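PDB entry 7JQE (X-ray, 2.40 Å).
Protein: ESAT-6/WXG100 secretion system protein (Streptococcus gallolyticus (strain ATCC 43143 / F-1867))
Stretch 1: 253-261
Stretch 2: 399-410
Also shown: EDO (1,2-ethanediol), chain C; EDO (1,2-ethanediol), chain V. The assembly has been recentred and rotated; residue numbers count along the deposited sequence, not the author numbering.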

# COMPACT_ATOMS: atom_id res chain seq x y z
N ALA A 253 10.70 22.94 1.63
CA ALA A 253 10.66 22.96 0.17
C ALA A 253 10.14 24.31 -0.32
O ALA A 253 9.22 24.87 0.27
CB ALA A 253 9.76 21.85 -0.37
N THR A 254 10.72 24.83 -1.40
CA THR A 254 10.26 26.07 -2.00
C THR A 254 9.64 25.79 -3.37
O THR A 254 10.09 24.90 -4.10
CB THR A 254 11.39 27.09 -2.15
OG1 THR A 254 12.37 26.59 -3.07
CG2 THR A 254 12.05 27.35 -0.80
N TYR A 255 8.61 26.56 -3.70
CA TYR A 255 7.91 26.42 -4.97
C TYR A 255 7.89 27.77 -5.67
O TYR A 255 7.33 28.74 -5.14
CB TYR A 255 6.49 25.89 -4.76
CG TYR A 255 6.44 24.53 -4.11
CD1 TYR A 255 6.78 23.38 -4.81
CD2 TYR A 255 6.05 24.39 -2.78
CE1 TYR A 255 6.74 22.14 -4.21
CE2 TYR A 255 6.00 23.16 -2.17
CZ TYR A 255 6.35 22.03 -2.89
OH TYR A 255 6.31 20.80 -2.28
N SER A 256 8.49 27.84 -6.86
CA SER A 256 8.54 29.09 -7.61
C SER A 256 7.15 29.70 -7.77
O SER A 256 6.95 30.89 -7.49
CB SER A 256 9.17 28.84 -8.98
OG SER A 256 10.42 28.18 -8.87
N PHE A 257 6.18 28.91 -8.21
CA PHE A 257 4.89 29.45 -8.63
C PHE A 257 4.14 30.17 -7.51
O PHE A 257 3.11 30.79 -7.78
CB PHE A 257 4.01 28.34 -9.21
CG PHE A 257 3.27 27.53 -8.17
CD1 PHE A 257 3.90 26.51 -7.48
CD2 PHE A 257 1.93 27.78 -7.91
CE1 PHE A 257 3.22 25.77 -6.53
CE2 PHE A 257 1.24 27.03 -6.97
CZ PHE A 257 1.88 26.03 -6.27
N LEU A 258 4.62 30.09 -6.26
CA LEU A 258 3.95 30.80 -5.18
C LEU A 258 4.29 32.28 -5.15
O LEU A 258 3.59 33.06 -4.48
CB LEU A 258 4.30 30.17 -3.82
CG LEU A 258 3.84 28.72 -3.58
CD1 LEU A 258 4.35 28.20 -2.24
CD2 LEU A 258 2.32 28.61 -3.66
N THR A 259 5.33 32.70 -5.87
CA THR A 259 5.73 34.10 -5.92
C THR A 259 5.89 34.59 -7.36
O THR A 259 6.56 35.61 -7.58
CB THR A 259 7.03 34.33 -5.15
OG1 THR A 259 8.11 33.70 -5.85
CG2 THR A 259 6.92 33.75 -3.75
N ALA A 260 5.31 33.90 -8.33
CA ALA A 260 5.41 34.32 -9.72
C ALA A 260 4.49 35.51 -9.98
O ALA A 260 3.31 35.48 -9.63
CB ALA A 260 5.06 33.16 -10.65
N GLU A 261 5.05 36.55 -10.59
CA GLU A 261 4.31 37.77 -10.89
C GLU A 261 4.33 38.04 -12.39
O GLU A 261 5.37 37.88 -13.04
CB GLU A 261 4.88 38.98 -10.13
CG GLU A 261 4.59 38.98 -8.64
CD GLU A 261 3.11 39.05 -8.33
OE1 GLU A 261 2.36 39.65 -9.13
OE2 GLU A 261 2.69 38.51 -7.28
N VAL A 399 1.89 29.41 -15.53
CA VAL A 399 3.03 29.01 -16.35
C VAL A 399 4.15 28.45 -15.48
O VAL A 399 4.83 27.49 -15.87
CB VAL A 399 3.52 30.20 -17.20
CG1 VAL A 399 4.99 30.02 -17.60
CG2 VAL A 399 2.66 30.35 -18.44
N SER A 400 4.36 29.03 -14.30
CA SER A 400 5.45 28.59 -13.45
C SER A 400 5.12 27.25 -12.79
O SER A 400 5.98 26.36 -12.71
CB SER A 400 5.76 29.65 -12.39
OG SER A 400 6.84 29.25 -11.57
N LEU A 401 3.89 27.10 -12.30
CA LEU A 401 3.45 25.83 -11.75
C LEU A 401 3.76 24.69 -12.70
O LEU A 401 4.37 23.68 -12.32
CB LEU A 401 1.96 25.87 -11.44
CG LEU A 401 1.32 24.51 -11.18
CD1 LEU A 401 2.09 23.81 -10.08
CD2 LEU A 401 -0.17 24.64 -10.82
N VAL A 402 3.36 24.84 -13.97
CA VAL A 402 3.49 23.75 -14.93
C VAL A 402 4.95 23.44 -15.22
O VAL A 402 5.38 22.28 -15.20
CB VAL A 402 2.71 24.08 -16.21
CG1 VAL A 402 3.20 23.23 -17.37
CG2 VAL A 402 1.22 23.87 -15.99
N LYS A 403 5.76 24.47 -15.49
CA LYS A 403 7.09 24.24 -16.02
C LYS A 403 8.15 24.07 -14.94
O LYS A 403 9.18 23.43 -15.19
CB LYS A 403 7.51 25.37 -16.97
CG LYS A 403 7.83 26.70 -16.31
CD LYS A 403 8.09 27.78 -17.38
CE LYS A 403 8.45 29.14 -16.77
NZ LYS A 403 9.80 29.14 -16.13
N ASP A 404 7.94 24.63 -13.75
CA ASP A 404 8.93 24.55 -12.69
C ASP A 404 8.59 23.49 -11.64
O ASP A 404 9.42 22.62 -11.36
CB ASP A 404 9.08 25.91 -11.99
CG ASP A 404 9.65 26.97 -12.92
OD1 ASP A 404 10.46 26.62 -13.80
OD2 ASP A 404 9.28 28.16 -12.76
N ASP A 405 7.39 23.53 -11.08
CA ASP A 405 7.09 22.83 -9.84
C ASP A 405 6.26 21.57 -10.00
O ASP A 405 6.37 20.66 -9.17
CB ASP A 405 6.36 23.78 -8.88
CG ASP A 405 7.21 24.97 -8.49
OD1 ASP A 405 8.41 24.77 -8.21
OD2 ASP A 405 6.69 26.10 -8.46
N LEU A 406 5.43 21.48 -11.04
CA LEU A 406 4.48 20.38 -11.13
C LEU A 406 5.17 19.02 -11.05
O LEU A 406 4.72 18.13 -10.33
CB LEU A 406 3.66 20.50 -12.41
CG LEU A 406 2.31 19.78 -12.43
CD1 LEU A 406 1.56 20.03 -11.13
CD2 LEU A 406 1.49 20.25 -13.62
N LYS A 407 6.28 18.86 -11.77
CA LYS A 407 6.98 17.58 -11.78
C LYS A 407 7.46 17.21 -10.38
O LYS A 407 7.49 16.03 -10.01
CB LYS A 407 8.16 17.62 -12.74
CG LYS A 407 9.29 18.48 -12.24
CD LYS A 407 10.45 18.52 -13.22
CE LYS A 407 11.17 19.85 -13.12
NZ LYS A 407 11.41 20.24 -11.70
N THR A 408 7.84 18.21 -9.58
CA THR A 408 8.23 17.92 -8.21
C THR A 408 7.01 17.62 -7.34
O THR A 408 7.08 16.78 -6.44
CB THR A 408 9.02 19.09 -7.63
OG1 THR A 408 10.39 18.95 -8.02
CG2 THR A 408 8.93 19.10 -6.12
N ILE A 409 5.89 18.28 -7.60
CA ILE A 409 4.69 18.03 -6.81
C ILE A 409 4.15 16.64 -7.08
O ILE A 409 3.69 15.94 -6.16
CB ILE A 409 3.64 19.12 -7.08
CG1 ILE A 409 4.09 20.45 -6.48
CG2 ILE A 409 2.29 18.70 -6.53
CD1 ILE A 409 3.33 21.65 -7.04
N PHE A 410 4.17 16.21 -8.35
CA PHE A 410 3.73 14.85 -8.67
C PHE A 410 4.55 13.82 -7.90
O PHE A 410 4.00 12.92 -7.27
CB PHE A 410 3.86 14.62 -10.18
CG PHE A 410 2.73 15.17 -10.99
CD1 PHE A 410 1.42 15.10 -10.53
CD2 PHE A 410 2.97 15.77 -12.22
CE1 PHE A 410 0.38 15.61 -11.28
CE2 PHE A 410 1.93 16.28 -12.98
CZ PHE A 410 0.63 16.20 -12.51
C1 EDO C . 11.42 18.42 -3.94
O1 EDO C . 12.01 18.00 -5.17
C2 EDO C . 11.81 19.87 -3.66
O2 EDO C . 11.22 20.30 -2.43
C1 EDO V . 1.04 35.58 -6.92
O1 EDO V . 1.29 34.19 -7.19
C2 EDO V . -0.43 35.91 -7.16
O2 EDO V . -0.77 35.67 -8.53

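The apolar centre of this contact is the ring of F257, a buried residue whose CA-to-CB bond points toward the helix 399-410 and which gives up more area to it, 80 Å², than any other residue of either stretch. With chi1 at 83° (p) and chi2 at -80°, the ring lies against L401. The CD1 atom of L401 stands 4.2 Å from the centroid of the F257 ring and 9° off the ring normal, so this methyl sits almost squarely over one face, the arrangement expected of a CH-pi contact. The approach continues at the root of the ring, where F257 CG is 3.9 Å from L401 CB, and reaches the helix backbone, with F257 CB 3.3 Å from L401 N. The CA atoms of F257 and S400 are 4.9 Å apart, and S400, whose CA-to-CB bond points toward the loop, fits its compact side chain into that gap, with S400 OG 3.8 Å from F257 CB.

I409 extends the apolar patch two turns further along the helix. Its CD1 lies 4.2 Å from F257 CE1, and its CG1 lies 3.9 Å from Y255 CE1, so one branched aliphatic side chain touches both aromatic residues. Y255 has its CA-to-CB bond sideways to the helix, but chi1 at -60° (m) carries the ring along it, and the edge of that ring meets T408, with Y255 CE1 4.2 Å from T408 CG2. The threonine methyl thus serves the apolar side at a partly exposed position.

Between these aromatic residues and the more open margin lies D405, buried and directed toward the loop. Its carboxylate receives two backbone amides at the start of the 3-10 segment. The bond from F257 N to D405 OD2 is 2.9 Å long with an N-H...acceptor angle of 176°, nearly ideal; that from S256 N to D405 OD1 is weak, at 3.4 Å and 143°. Although S256 N is also 3.0 Å from D405 OD2, the angle is poor, and distance alone would misassign the bond. An aspartate suits this place because its short side chain, with chi1 at -63° (m), brings two acceptor oxygens to successive amides. The same OD2 lies 3.0 Å from F257 CD1, near the plane of the ring, where the partly positive ring hydrogens favour an oxygen.

Further out, S256 packs its CB 3.5 Å from S400 OG and 3.8 Å from D404 OD2. S400 OG donates to D404 OD2 at 2.9 Å, a bond within the helix that satisfies the buried hydroxyl; F257 N is 3.4 Å from S400 OG, but the angle excludes a hydrogen bond. A260 CB closes this side against S400 CB at 4.0 Å, an approach that needs no more than a methyl. At the exposed margin, K403 NZ forms a salt bridge with D404 OD1 at 3.5 Å. In all, the two stretches bury 399 Å², both sides summed.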